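Local coordinates for protein NAD-dependent aldehyde dehydrogenase (Sinorhizobium meliloti, PDB 3U4J) that probably oxidises aldehydes with NAD or NADP as the electron acceptor, at residues A[319-324]-A[408-413]. Numbering follows the deposited sequence.
Sequences ALMERL and LSTLTF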
loop_
_atom_site.group_PDB
_atom_site.type_symbol
_atom_site.label_atom_id
_atom_site.label_comp_id
_atom_site.label_asym_id
_atom_site.label_seq_id
_atom_site.Cartn_x
_atom_site.Cartn_y
_atom_site.Cartn_z
ATOM N N ALA A 319 43.787 1.771 -14.559
ATOM C CA ALA A 319 43.009 1.671 -15.785
ATOM C C ALA A 319 41.833 2.660 -15.780
ATOM O O ALA A 319 41.480 3.223 -16.827
ATOM C CB ALA A 319 42.526 0.242 -16.021
ATOM N N LEU A 320 41.257 2.888 -14.599
ATOM C CA LEU A 320 40.078 3.752 -14.486
ATOM C C LEU A 320 40.520 5.208 -14.614
ATOM O O LEU A 320 39.924 5.952 -15.370
ATOM C CB LEU A 320 39.327 3.531 -13.164
ATOM C CG LEU A 320 38.012 4.309 -13.002
ATOM C CD1 LEU A 320 36.883 3.633 -13.821
ATOM C CD2 LEU A 320 37.626 4.340 -11.549
HETATM N N MSE A 321 41.571 5.580 -13.889
HETATM C CA MSE A 321 42.148 6.934 -13.943
HETATM C C MSE A 321 42.528 7.361 -15.361
HETATM O O MSE A 321 42.209 8.465 -15.783
HETATM C CB MSE A 321 43.364 7.037 -13.006
HETATM C CG MSE A 321 43.862 8.455 -12.757
HETATM SE SE MSE A 321 42.410 9.665 -12.066
HETATM C CE MSE A 321 42.342 9.036 -10.215
ATOM N N GLU A 322 43.201 6.474 -16.095
ATOM C CA GLU A 322 43.578 6.725 -17.503
ATOM C C GLU A 322 42.348 7.066 -18.374
ATOM O O GLU A 322 42.383 7.972 -19.212
ATOM C CB GLU A 322 44.303 5.475 -18.033
ATOM C CG GLU A 322 45.134 5.628 -19.279
ATOM C CD GLU A 322 45.887 4.316 -19.602
ATOM O OE1 GLU A 322 46.708 3.861 -18.758
ATOM O OE2 GLU A 322 45.646 3.734 -20.692
ATOM N N ARG A 323 41.257 6.333 -18.179
ATOM C CA ARG A 323 40.017 6.579 -18.934
ATOM C C ARG A 323 39.327 7.876 -18.476
ATOM O O ARG A 323 38.863 8.671 -19.304
ATOM C CB ARG A 323 39.085 5.367 -18.821
ATOM C CG ARG A 323 39.452 4.283 -19.839
ATOM C CD ARG A 323 38.987 2.870 -19.490
ATOM N NE ARG A 323 39.979 1.950 -20.058
ATOM C CZ ARG A 323 39.851 0.633 -20.187
ATOM N NH1 ARG A 323 38.747 0.013 -19.800
ATOM N NH2 ARG A 323 40.845 -0.066 -20.722
ATOM N N LEU A 324 39.293 8.083 -17.161
ATOM C CA LEU A 324 38.691 9.286 -16.574
ATOM C C LEU A 324 39.411 10.559 -17.027
ATOM O O LEU A 324 38.780 11.535 -17.402
ATOM C CB LEU A 324 38.710 9.202 -15.062
ATOM C CG LEU A 324 38.275 10.495 -14.358
ATOM C CD1 LEU A 324 36.796 10.838 -14.671
ATOM C CD2 LEU A 324 38.509 10.371 -12.890
ATOM N N LEU A 408 37.128 16.319 -8.006
ATOM C CA LEU A 408 37.067 14.934 -7.533
ATOM C C LEU A 408 38.195 14.575 -6.579
ATOM O O LEU A 408 39.359 14.920 -6.836
ATOM C CB LEU A 408 37.159 14.006 -8.730
ATOM C CG LEU A 408 36.959 12.502 -8.496
ATOM C CD1 LEU A 408 35.520 12.184 -8.026
ATOM C CD2 LEU A 408 37.289 11.773 -9.785
ATOM N N SER A 409 37.847 13.886 -5.488
ATOM C CA SER A 409 38.815 13.295 -4.567
ATOM C C SER A 409 38.811 11.778 -4.732
ATOM O O SER A 409 37.756 11.125 -4.585
ATOM C CB SER A 409 38.499 13.653 -3.117
ATOM O OG SER A 409 38.694 15.039 -2.911
ATOM N N THR A 410 39.987 11.235 -5.062
ATOM C CA THR A 410 40.155 9.795 -5.279
ATOM C C THR A 410 40.891 9.137 -4.110
ATOM O O THR A 410 41.945 9.636 -3.644
ATOM C CB THR A 410 40.918 9.514 -6.606
ATOM O OG1 THR A 410 40.318 10.270 -7.661
ATOM C CG2 THR A 410 40.877 8.025 -6.976
ATOM N N LEU A 411 40.305 8.044 -3.618
ATOM C CA LEU A 411 40.883 7.194 -2.583
ATOM C C LEU A 411 40.770 5.736 -3.062
ATOM O O LEU A 411 39.840 5.392 -3.812
ATOM C CB LEU A 411 40.119 7.354 -1.260
ATOM C CG LEU A 411 39.988 8.705 -0.553
ATOM C CD1 LEU A 411 38.807 9.567 -1.076
ATOM C CD2 LEU A 411 39.852 8.476 0.950
ATOM N N THR A 412 41.709 4.880 -2.659
ATOM C CA THR A 412 41.678 3.477 -3.088
ATOM C C THR A 412 41.261 2.588 -1.921
ATOM O O THR A 412 41.359 2.985 -0.760
ATOM C CB THR A 412 43.077 2.966 -3.634
ATOM O OG1 THR A 412 44.057 3.089 -2.600
ATOM C CG2 THR A 412 43.549 3.771 -4.836
ATOM N N PHE A 413 40.792 1.379 -2.226
ATOM C CA PHE A 413 40.470 0.419 -1.187
ATOM C C PHE A 413 40.807 -0.964 -1.718
ATOM O O PHE A 413 40.951 -1.159 -2.920
ATOM C CB PHE A 413 38.978 0.493 -0.802
ATOM C CG PHE A 413 38.047 0.025 -1.896
ATOM C CD1 PHE A 413 37.679 -1.307 -1.987
ATOM C CD2 PHE A 413 37.539 0.921 -2.838
ATOM C CE1 PHE A 413 36.827 -1.756 -2.993
ATOM C CE2 PHE A 413 36.690 0.489 -3.849
ATOM C CZ PHE A 413 36.335 -0.858 -3.939
#
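M321 and L324, one turn apart on helix 317-330, reach across to T410 and L408 on strand 407-413, an alpha/beta packing in the mixed sheet of the probable catalytic domain: the helix directly follows strand 307-313 and lies on the neighbouring parallel strand. Strand 407-413 also runs parallel to 383-390, and L408 and T410, two residues apart, turn their side chains to the same face of the sheet. The backbones stay well separated, with the CA atoms of M321 and T410 9.3 Å apart, so side-chain ends alone bridge the gap. L324 and L408 meet tip to tip, CD2 of L324 lying 3.6 Å from CD2 of L408. In both leucines CG is anti to the backbone N and CD2 is the branch that continues outward from CA, which brings the two CD2 methyls together. I292 of helix 285-297 packs against L408 as well. M321 is a selenomethionine whose CB does not aim at the strand; bends at chi2 and chi3 (55° and 76°) swing its terminal methyl round to T410. There CE sits against both branches of the threonine, 3.7 Å from CG2 of T410 and slightly closer to the hydroxyl. That hydroxyl is buried but satisfied within the sheet, hydrogen-bonded to the carbonyl O of F389, while L310 of strand 307-313 packs against the T410 side chain. Away from the calcium site, the contact is thus almost wholly apolar and small, 123 Å² in all; its one polar atom is OG1 of T410, lying 3.5 Å from CE of M321.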